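Local atomic coordinates of tannase (Lactobacillus plantarum, PDB entry 3WA7), a protein that hydrolyses the galloyl ester bonds of tannins as a tannase (EC 3.1.1.20) of the alpha/beta-hydrolase fold. Residues K262-L274 with H281-R293. Residues are numbered along the deposited sequence; the frame is centred on the assembly and turned at random.
Sequences KAQFSTYLNQLQL and HLTLNEAGMGSFR. With SO4 (sulfate ion), chain B.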
# COMPACT_ATOMS: atom_id res chain seq x y z
N LYS A 262 -20.97 10.65 -5.00
CA LYS A 262 -20.84 11.29 -3.70
C LYS A 262 -22.02 10.94 -2.81
O LYS A 262 -21.84 10.61 -1.63
CB LYS A 262 -20.75 12.81 -3.86
CG LYS A 262 -20.89 13.58 -2.55
CD LYS A 262 -20.50 15.04 -2.70
CE LYS A 262 -20.65 15.78 -1.38
NZ LYS A 262 -22.29 15.95 -1.24
N ALA A 263 -23.22 11.01 -3.36
CA ALA A 263 -24.42 10.69 -2.61
C ALA A 263 -24.38 9.25 -2.09
O ALA A 263 -24.72 8.98 -0.94
CB ALA A 263 -25.66 10.89 -3.48
N GLN A 264 -23.96 8.33 -2.95
CA GLN A 264 -23.90 6.93 -2.54
C GLN A 264 -22.83 6.65 -1.50
O GLN A 264 -22.94 5.70 -0.73
CB GLN A 264 -23.73 6.04 -3.77
CG GLN A 264 -25.01 5.91 -4.60
CD GLN A 264 -26.22 5.52 -3.76
OE1 GLN A 264 -26.92 6.37 -3.22
NE2 GLN A 264 -26.46 4.22 -3.64
N PHE A 265 -21.80 7.49 -1.44
CA PHE A 265 -20.76 7.28 -0.44
C PHE A 265 -21.35 7.42 0.97
O PHE A 265 -20.90 6.75 1.90
CB PHE A 265 -19.61 8.29 -0.60
CG PHE A 265 -18.47 8.05 0.36
CD1 PHE A 265 -17.70 6.89 0.26
CD2 PHE A 265 -18.16 8.98 1.35
CE1 PHE A 265 -16.65 6.66 1.15
CE2 PHE A 265 -17.11 8.76 2.24
CZ PHE A 265 -16.35 7.59 2.13
N SER A 266 -22.35 8.28 1.14
CA SER A 266 -22.95 8.45 2.46
C SER A 266 -23.54 7.13 2.94
O SER A 266 -23.38 6.74 4.09
CB SER A 266 -24.05 9.52 2.45
OG SER A 266 -23.51 10.80 2.19
N THR A 267 -24.22 6.43 2.03
CA THR A 267 -24.81 5.15 2.39
C THR A 267 -23.74 4.12 2.72
O THR A 267 -23.85 3.40 3.70
CB THR A 267 -25.70 4.63 1.24
OG1 THR A 267 -26.74 5.58 1.01
CG2 THR A 267 -26.31 3.29 1.60
N TYR A 268 -22.71 4.06 1.88
CA TYR A 268 -21.62 3.13 2.10
C TYR A 268 -20.94 3.42 3.44
O TYR A 268 -20.75 2.53 4.27
CB TYR A 268 -20.58 3.25 0.98
CG TYR A 268 -19.30 2.52 1.31
CD1 TYR A 268 -19.27 1.13 1.42
CD2 TYR A 268 -18.12 3.22 1.56
CE1 TYR A 268 -18.10 0.45 1.78
CE2 TYR A 268 -16.95 2.56 1.93
CZ TYR A 268 -16.95 1.18 2.03
OH TYR A 268 -15.79 0.52 2.39
N LEU A 269 -20.56 4.68 3.64
CA LEU A 269 -19.89 5.07 4.88
C LEU A 269 -20.75 4.75 6.10
O LEU A 269 -20.27 4.13 7.06
CB LEU A 269 -19.56 6.57 4.83
CG LEU A 269 -18.69 7.21 5.93
CD1 LEU A 269 -19.51 7.45 7.19
CD2 LEU A 269 -17.48 6.32 6.21
N ASN A 270 -22.01 5.14 6.08
CA ASN A 270 -22.88 4.88 7.21
C ASN A 270 -23.04 3.40 7.55
O ASN A 270 -23.06 3.03 8.72
CB ASN A 270 -24.27 5.49 6.98
CG ASN A 270 -24.24 7.01 6.98
OD1 ASN A 270 -23.26 7.62 7.42
ND2 ASN A 270 -25.32 7.63 6.51
N GLN A 271 -23.15 2.55 6.53
CA GLN A 271 -23.33 1.13 6.79
C GLN A 271 -22.09 0.42 7.33
O GLN A 271 -22.18 -0.72 7.79
CB GLN A 271 -23.87 0.42 5.54
CG GLN A 271 -22.97 0.47 4.31
CD GLN A 271 -21.98 -0.67 4.27
OE1 GLN A 271 -22.36 -1.84 4.34
NE2 GLN A 271 -20.71 -0.33 4.13
N LEU A 272 -20.94 1.09 7.30
CA LEU A 272 -19.71 0.50 7.82
C LEU A 272 -19.77 0.45 9.35
O LEU A 272 -19.09 -0.34 9.99
CB LEU A 272 -18.48 1.32 7.41
CG LEU A 272 -18.01 1.22 5.96
CD1 LEU A 272 -16.80 2.14 5.77
CD2 LEU A 272 -17.63 -0.21 5.62
N GLN A 273 -20.60 1.32 9.92
CA GLN A 273 -20.74 1.39 11.36
C GLN A 273 -19.42 1.68 12.06
O GLN A 273 -19.10 1.07 13.07
CB GLN A 273 -21.33 0.09 11.90
CG GLN A 273 -22.71 -0.25 11.36
CD GLN A 273 -23.70 0.88 11.55
OE1 GLN A 273 -23.85 1.41 12.65
NE2 GLN A 273 -24.39 1.25 10.47
N LEU A 274 -18.64 2.61 11.50
CA LEU A 274 -17.37 2.98 12.12
C LEU A 274 -17.78 3.66 13.41
O LEU A 274 -18.79 4.37 13.44
CB LEU A 274 -16.60 3.97 11.24
CG LEU A 274 -16.19 3.50 9.84
CD1 LEU A 274 -15.44 4.63 9.14
CD2 LEU A 274 -15.31 2.26 9.95
N HIS A 281 -21.60 5.99 16.47
CA HIS A 281 -21.45 5.69 15.05
C HIS A 281 -21.16 6.93 14.21
O HIS A 281 -21.89 7.93 14.29
CB HIS A 281 -22.71 5.00 14.52
CG HIS A 281 -22.98 3.66 15.14
ND1 HIS A 281 -24.16 2.98 14.96
CD2 HIS A 281 -22.21 2.88 15.93
CE1 HIS A 281 -24.11 1.83 15.61
NE2 HIS A 281 -22.93 1.74 16.20
N LEU A 282 -20.11 6.87 13.41
CA LEU A 282 -19.74 7.99 12.54
C LEU A 282 -20.60 7.93 11.29
O LEU A 282 -20.80 6.85 10.72
CB LEU A 282 -18.26 7.91 12.15
CG LEU A 282 -17.27 8.06 13.31
CD1 LEU A 282 -15.85 7.90 12.78
CD2 LEU A 282 -17.44 9.43 13.96
N THR A 283 -21.11 9.08 10.86
CA THR A 283 -21.98 9.11 9.68
C THR A 283 -21.80 10.34 8.79
O THR A 283 -21.04 11.26 9.10
CB THR A 283 -23.47 9.09 10.10
OG1 THR A 283 -23.75 10.25 10.89
CG2 THR A 283 -23.79 7.84 10.91
N LEU A 284 -22.52 10.31 7.68
CA LEU A 284 -22.54 11.40 6.72
C LEU A 284 -23.99 11.56 6.31
O LEU A 284 -24.72 10.57 6.21
CB LEU A 284 -21.72 11.06 5.47
CG LEU A 284 -20.19 11.07 5.60
CD1 LEU A 284 -19.57 10.63 4.28
CD2 LEU A 284 -19.71 12.46 5.99
N ASN A 285 -24.44 12.80 6.10
CA ASN A 285 -25.82 12.99 5.69
C ASN A 285 -25.87 12.98 4.18
O ASN A 285 -24.87 12.73 3.51
CB ASN A 285 -26.40 14.30 6.24
CG ASN A 285 -25.69 15.53 5.69
OD1 ASN A 285 -25.06 15.49 4.63
ND2 ASN A 285 -25.81 16.64 6.41
N GLU A 286 -27.05 13.25 3.64
CA GLU A 286 -27.25 13.25 2.20
C GLU A 286 -26.35 14.23 1.44
O GLU A 286 -26.08 14.03 0.26
CB GLU A 286 -28.73 13.52 1.89
CG GLU A 286 -29.05 13.70 0.42
CD GLU A 286 -28.99 15.15 -0.02
OE1 GLU A 286 -29.24 15.42 -1.22
OE2 GLU A 286 -28.69 16.02 0.82
N ALA A 287 -25.86 15.26 2.12
CA ALA A 287 -25.01 16.26 1.47
C ALA A 287 -23.50 16.06 1.66
O ALA A 287 -22.70 16.89 1.24
CB ALA A 287 -25.40 17.66 1.94
N GLY A 288 -23.12 14.95 2.30
CA GLY A 288 -21.70 14.70 2.51
C GLY A 288 -21.15 15.40 3.73
O GLY A 288 -19.93 15.49 3.91
N MSE A 289 -22.04 15.90 4.58
CA MSE A 289 -21.64 16.59 5.81
C MSE A 289 -21.90 15.65 6.98
O MSE A 289 -22.63 14.67 6.84
CB MSE A 289 -22.48 17.86 6.01
CG MSE A 289 -22.53 18.80 4.83
SE MSE A 289 -20.79 19.48 4.32
CE MSE A 289 -20.44 20.62 5.84
N GLY A 290 -21.29 15.93 8.13
CA GLY A 290 -21.53 15.07 9.27
C GLY A 290 -20.32 14.73 10.12
O GLY A 290 -19.21 15.22 9.88
N SER A 291 -20.53 13.88 11.11
CA SER A 291 -19.47 13.49 12.02
C SER A 291 -18.24 12.91 11.32
O SER A 291 -17.11 13.17 11.74
CB SER A 291 -20.00 12.51 13.07
OG SER A 291 -20.69 11.43 12.48
N PHE A 292 -18.43 12.13 10.26
CA PHE A 292 -17.28 11.57 9.57
C PHE A 292 -16.50 12.67 8.86
O PHE A 292 -15.27 12.65 8.84
CB PHE A 292 -17.69 10.52 8.54
CG PHE A 292 -16.51 9.86 7.87
CD1 PHE A 292 -15.73 8.93 8.55
CD2 PHE A 292 -16.15 10.22 6.57
CE1 PHE A 292 -14.61 8.37 7.95
CE2 PHE A 292 -15.03 9.66 5.96
CZ PHE A 292 -14.25 8.74 6.65
N ARG A 293 -17.20 13.62 8.26
CA ARG A 293 -16.53 14.72 7.57
C ARG A 293 -15.68 15.49 8.59
O ARG A 293 -14.57 15.93 8.28
CB ARG A 293 -17.54 15.66 6.92
CG ARG A 293 -16.88 16.78 6.12
CD ARG A 293 -17.91 17.75 5.55
NE ARG A 293 -17.30 18.78 4.71
CZ ARG A 293 -17.02 18.63 3.42
NH1 ARG A 293 -17.30 17.48 2.80
NH2 ARG A 293 -16.46 19.62 2.74
S SO4 B . -16.31 22.38 5.38
O1 SO4 B . -15.11 22.54 6.23
O2 SO4 B . -15.91 22.17 3.98
O3 SO4 B . -17.09 21.22 5.85
O4 SO4 B . -17.14 23.60 5.47
O HOH W 1 -19.63 4.62 9.77
O HOH W 2 -22.74 4.47 11.02
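In the connection between helix 252-271 and helix 291-309, the extended chain leading into the second helix runs back along the last turns of the first. N270 joins the two through both ends of its amide: OD1 takes the backbone N-H of L284 on an in-plane lone pair (2.8 Å), while ND2 donates to L284 O at 3.0 Å, nearly in its own amide plane. Asparagine suits this place because it offers donor and acceptor side by side; a leucine in its place would probably leave the N-H and C=O of L284 without these partners and the chain less firmly held here. Toward the turn N285-G288, S266 OG donates to N285 O (2.7 Å), which G288 N reaches from the opposite face; in this conformer the short serine hydroxyl fits close against the turn. K262 stretches its chain, CG anti to the backbone N (chi1 168°), then bends at the end so that NZ sits above the carbonyl plane of A287, 2.7 Å from its O. G288 has a positive phi that suits glycine. At the other end L282 N donates to L274 O, and a water accepts from L274 N close to L269 O and L282 O. On the apolar side, L269 CD2 stands over the centre of the F292 ring, 3.8 Å from the centroid and 5° off its normal, a CH-pi contact. Branched L284 reaches F265 CD2 (3.6 Å) and L269 CG with its CD1. Helix 209-220 covers F265 with M214, A215 and W218; W218 also touches L284, and its NE1 bonds G288 O. Helix 425-436 packs on F265, L282 and F292.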